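Local coordinates for protein N-acyl-D-glutamate deacylase (Bordetella bronchiseptica, PDB 3GIP) that probably hydrolyses N-acyl-D-glutamate to free D-glutamate and the carboxylate of its acyl group, as a zinc-bound amidohydrolase, at residues F73-T83 with L131-V140. Residues are numbered along the deposited sequence; the frame is centred on the assembly and turned at random.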
loop_
_atom_site.group_PDB
_atom_site.type_symbol
_atom_site.label_atom_id
_atom_site.label_comp_id
_atom_site.label_asym_id
_atom_site.label_seq_id
_atom_site.Cartn_x
_atom_site.Cartn_y
_atom_site.Cartn_z
ATOM N N PHE A 73 12.651 2.926 5.733
ATOM C CA PHE A 73 12.949 2.603 7.119
ATOM C C PHE A 73 14.409 2.920 7.433
ATOM O O PHE A 73 14.793 3.046 8.593
ATOM C CB PHE A 73 12.601 1.135 7.371
ATOM C CG PHE A 73 11.206 0.778 6.927
ATOM C CD1 PHE A 73 10.099 1.357 7.544
ATOM C CD2 PHE A 73 11.001 -0.071 5.845
ATOM C CE1 PHE A 73 8.806 1.099 7.082
ATOM C CE2 PHE A 73 9.711 -0.337 5.372
ATOM C CZ PHE A 73 8.613 0.251 5.991
ATOM N N VAL A 74 15.218 3.065 6.389
ATOM C CA VAL A 74 16.623 3.409 6.568
ATOM C C VAL A 74 16.861 4.847 6.091
ATOM O O VAL A 74 17.629 5.594 6.699
ATOM C CB VAL A 74 17.557 2.440 5.788
ATOM C CG1 VAL A 74 17.291 2.530 4.292
ATOM C CG2 VAL A 74 19.015 2.766 6.091
ATOM N N GLU A 75 16.180 5.237 5.017
ATOM C CA GLU A 75 16.328 6.580 4.457
ATOM C C GLU A 75 15.626 7.700 5.228
ATOM O O GLU A 75 16.235 8.728 5.526
ATOM C CB GLU A 75 15.845 6.598 3.003
ATOM C CG GLU A 75 16.743 5.845 2.040
ATOM C CD GLU A 75 16.392 6.110 0.589
ATOM O OE1 GLU A 75 16.136 7.281 0.251
ATOM O OE2 GLU A 75 16.389 5.156 -0.218
ATOM N N LYS A 76 14.346 7.508 5.533
ATOM C CA LYS A 76 13.549 8.505 6.249
ATOM C C LYS A 76 12.773 7.769 7.335
ATOM O O LYS A 76 11.552 7.646 7.266
ATOM C CB LYS A 76 12.567 9.178 5.286
ATOM C CG LYS A 76 13.199 9.677 3.997
ATOM C CD LYS A 76 12.174 10.367 3.110
ATOM C CE LYS A 76 12.809 10.872 1.821
ATOM N NZ LYS A 76 11.818 11.580 0.959
ATOM N N PRO A 77 13.477 7.293 8.370
ATOM C CA PRO A 77 12.909 6.545 9.499
ATOM C C PRO A 77 11.680 7.063 10.249
ATOM O O PRO A 77 10.993 6.276 10.903
ATOM C CB PRO A 77 14.111 6.363 10.427
ATOM C CG PRO A 77 14.946 7.574 10.140
ATOM C CD PRO A 77 14.883 7.651 8.638
ATOM N N ASP A 78 11.391 8.359 10.171
ATOM C CA ASP A 78 10.240 8.901 10.898
ATOM C C ASP A 78 8.891 8.332 10.456
ATOM O O ASP A 78 7.989 8.163 11.279
ATOM C CB ASP A 78 10.195 10.430 10.793
ATOM C CG ASP A 78 10.094 10.913 9.364
ATOM O OD1 ASP A 78 11.144 11.028 8.697
ATOM O OD2 ASP A 78 8.961 11.166 8.903
ATOM N N LEU A 79 8.756 8.041 9.166
ATOM C CA LEU A 79 7.505 7.500 8.634
ATOM C C LEU A 79 6.293 8.315 9.091
ATOM O O LEU A 79 5.196 7.778 9.232
ATOM C CB LEU A 79 7.336 6.039 9.072
ATOM C CG LEU A 79 7.970 4.949 8.202
ATOM C CD1 LEU A 79 7.158 4.811 6.924
ATOM C CD2 LEU A 79 9.416 5.268 7.883
ATOM N N ARG A 80 6.491 9.613 9.303
ATOM C CA ARG A 80 5.416 10.483 9.774
ATOM C C ARG A 80 4.226 10.546 8.818
ATOM O O ARG A 80 3.096 10.792 9.247
ATOM C CB ARG A 80 5.961 11.891 10.030
ATOM C CG ARG A 80 4.983 12.852 10.701
ATOM C CD ARG A 80 4.724 12.483 12.154
ATOM N NE ARG A 80 4.069 13.575 12.871
ATOM C CZ ARG A 80 3.945 13.638 14.193
ATOM N NH1 ARG A 80 4.426 12.668 14.955
ATOM N NH2 ARG A 80 3.353 14.687 14.757
ATOM N N TRP A 81 4.473 10.327 7.530
ATOM C CA TRP A 81 3.390 10.352 6.553
ATOM C C TRP A 81 2.420 9.202 6.798
ATOM O O TRP A 81 1.273 9.250 6.358
ATOM C CB TRP A 81 3.941 10.303 5.119
ATOM C CG TRP A 81 4.835 9.133 4.790
ATOM C CD1 TRP A 81 4.478 7.977 4.156
ATOM C CD2 TRP A 81 6.240 9.030 5.052
ATOM N NE1 TRP A 81 5.577 7.161 4.002
ATOM C CE2 TRP A 81 6.670 7.784 4.546
ATOM C CE3 TRP A 81 7.177 9.872 5.667
ATOM C CZ2 TRP A 81 7.999 7.357 4.635
ATOM C CZ3 TRP A 81 8.503 9.444 5.756
ATOM C CH2 TRP A 81 8.895 8.199 5.241
ATOM N N LYS A 82 2.882 8.178 7.514
ATOM C CA LYS A 82 2.046 7.022 7.839
ATOM C C LYS A 82 1.355 7.219 9.183
ATOM O O LYS A 82 0.133 7.138 9.288
ATOM C CB LYS A 82 2.884 5.742 7.932
ATOM C CG LYS A 82 3.629 5.341 6.675
ATOM C CD LYS A 82 2.700 4.962 5.537
ATOM C CE LYS A 82 3.492 4.231 4.466
ATOM N NZ LYS A 82 2.750 4.025 3.196
ATOM N N THR A 83 2.147 7.477 10.218
ATOM C CA THR A 83 1.595 7.638 11.553
ATOM C C THR A 83 0.583 8.770 11.683
ATOM O O THR A 83 -0.413 8.635 12.400
ATOM C CB THR A 83 2.715 7.849 12.595
ATOM O OG1 THR A 83 3.373 9.092 12.342
ATOM C CG2 THR A 83 3.734 6.719 12.517
ATOM N N LEU A 131 16.155 -4.596 9.177
ATOM C CA LEU A 131 15.002 -4.069 9.891
ATOM C C LEU A 131 15.017 -4.471 11.366
ATOM O O LEU A 131 14.647 -3.678 12.227
ATOM C CB LEU A 131 13.704 -4.541 9.225
ATOM C CG LEU A 131 13.418 -3.961 7.837
ATOM C CD1 LEU A 131 12.165 -4.605 7.256
ATOM C CD2 LEU A 131 13.245 -2.453 7.941
ATOM N N ASP A 132 15.448 -5.697 11.661
ATOM C CA ASP A 132 15.504 -6.149 13.051
ATOM C C ASP A 132 16.508 -5.313 13.841
ATOM O O ASP A 132 16.291 -5.013 15.014
ATOM C CB ASP A 132 15.921 -7.624 13.150
ATOM C CG ASP A 132 14.883 -8.577 12.586
ATOM O OD1 ASP A 132 13.669 -8.343 12.774
ATOM O OD2 ASP A 132 15.289 -9.583 11.967
ATOM N N ALA A 133 17.607 -4.947 13.185
ATOM C CA ALA A 133 18.672 -4.161 13.807
ATOM C C ALA A 133 18.296 -2.694 13.986
ATOM O O ALA A 133 18.719 -2.045 14.942
ATOM C CB ALA A 133 19.945 -4.273 12.976
ATOM N N GLN A 134 17.513 -2.172 13.051
ATOM C CA GLN A 134 17.057 -0.789 13.096
ATOM C C GLN A 134 15.543 -0.853 12.944
ATOM O O GLN A 134 15.008 -0.616 11.861
ATOM C CB GLN A 134 17.676 0.009 11.943
ATOM C CG GLN A 134 17.226 1.465 11.864
ATOM C CD GLN A 134 17.812 2.192 10.663
ATOM O OE1 GLN A 134 17.685 1.739 9.525
ATOM N NE2 GLN A 134 18.455 3.329 10.914
ATOM N N ARG A 135 14.868 -1.187 14.040
ATOM C CA ARG A 135 13.416 -1.333 14.054
ATOM C C ARG A 135 12.667 -0.173 13.412
ATOM O O ARG A 135 12.965 0.993 13.665
ATOM C CB ARG A 135 12.921 -1.541 15.487
ATOM C CG ARG A 135 13.403 -2.840 16.128
ATOM C CD ARG A 135 12.989 -4.053 15.305
ATOM N NE ARG A 135 13.464 -5.308 15.884
ATOM C CZ ARG A 135 12.983 -5.853 16.997
ATOM N NH1 ARG A 135 12.004 -5.256 17.664
ATOM N NH2 ARG A 135 13.487 -6.995 17.448
ATOM N N PRO A 136 11.673 -0.491 12.567
ATOM C CA PRO A 136 10.853 0.504 11.868
ATOM C C PRO A 136 9.865 1.181 12.812
ATOM O O PRO A 136 9.518 0.630 13.853
ATOM C CB PRO A 136 10.160 -0.326 10.793
ATOM C CG PRO A 136 9.944 -1.640 11.494
ATOM C CD PRO A 136 11.282 -1.860 12.182
ATOM N N MET A 137 9.415 2.376 12.444
ATOM C CA MET A 137 8.466 3.123 13.264
ATOM C C MET A 137 7.133 2.388 13.362
ATOM O O MET A 137 6.457 2.435 14.392
ATOM C CB MET A 137 8.231 4.514 12.667
ATOM C CG MET A 137 7.378 5.419 13.543
ATOM S SD MET A 137 8.187 5.827 15.105
ATOM C CE MET A 137 9.242 7.195 14.581
ATOM N N ILE A 138 6.757 1.726 12.276
ATOM C CA ILE A 138 5.513 0.967 12.221
ATOM C C ILE A 138 5.832 -0.462 11.793
ATOM O O ILE A 138 6.973 -0.771 11.439
ATOM C CB ILE A 138 4.505 1.591 11.215
ATOM C CG1 ILE A 138 5.066 1.536 9.792
ATOM C CG2 ILE A 138 4.207 3.031 11.606
ATOM C CD1 ILE A 138 4.069 1.995 8.724
ATOM N N ASN A 139 4.831 -1.337 11.823
ATOM C CA ASN A 139 5.051 -2.725 11.432
ATOM C C ASN A 139 5.249 -2.827 9.931
ATOM O O ASN A 139 4.662 -2.061 9.159
ATOM C CB ASN A 139 3.875 -3.597 11.867
ATOM C CG ASN A 139 3.630 -3.526 13.353
ATOM O OD1 ASN A 139 2.549 -3.133 13.799
ATOM N ND2 ASN A 139 4.636 -3.898 14.137
ATOM N N VAL A 140 6.077 -3.782 9.520
ATOM C CA VAL A 140 6.376 -3.970 8.110
ATOM C C VAL A 140 6.234 -5.400 7.611
ATOM O O VAL A 140 6.849 -6.324 8.147
ATOM C CB VAL A 140 7.818 -3.511 7.795
ATOM C CG1 VAL A 140 8.104 -3.668 6.308
ATOM C CG2 VAL A 140 8.009 -2.069 8.235
HETATM O O HOH W 1 13.776 2.168 10.860
HETATM O O HOH W 2 11.224 3.573 10.574
#
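Phe73 and Pro136 bring the two backbones within 5.6 Å, CA to CA, and Leu79 and Met137 face each other further along, where 76-79 makes a type I turn between two short helices. Two waters lie between the backbones. One donates to Pro77 O at 2.7 Å and accepts from Met137 N, while the other lies within hydrogen-bonding distance of both Phe73 O and Arg135 O.

The Phe73 ring is the main apolar insert. With CG anti to the carbonyl carbon (chi1 -51°), it reaches strand 139-145, where Val140 CG2 lies over one face, off-centre toward the rim, 3.7 Å from the ring centroid in a CH-pi contact. Pro136 CB approaches CD1 obliquely at 3.7 Å, and Leu131 CD2, from the end of helix 124-133, packs against Phe73 CB. Val90 of strand 87-92 adds to this pocket.

Met137 CG, anti to the backbone nitrogen (chi1 -173°), lies 3.6 Å from Asp78 O, and bends at chi2 and chi3 turn CE back to the same oxygen; Met137 CB meets Leu79 CB. Thr83 CG2 lies 3.8 Å from Ile138 CG2 and also touches Met137 CG. Ile138 CD1 meets the aliphatic start of Lys82, whose ammonium leads away to salt bridges with Asp64 and Asp69. Asp78 OD2 accepts from Arg80 N in an Asx turn at the start of helix 80-83.

The arrangement fits the TIM-barrel fold of amidohydrolases: the connection after strand 57-64 packs on the helix-to-strand turn leading into parallel strand 139-145, with strand 87-92 between these two barrel strands.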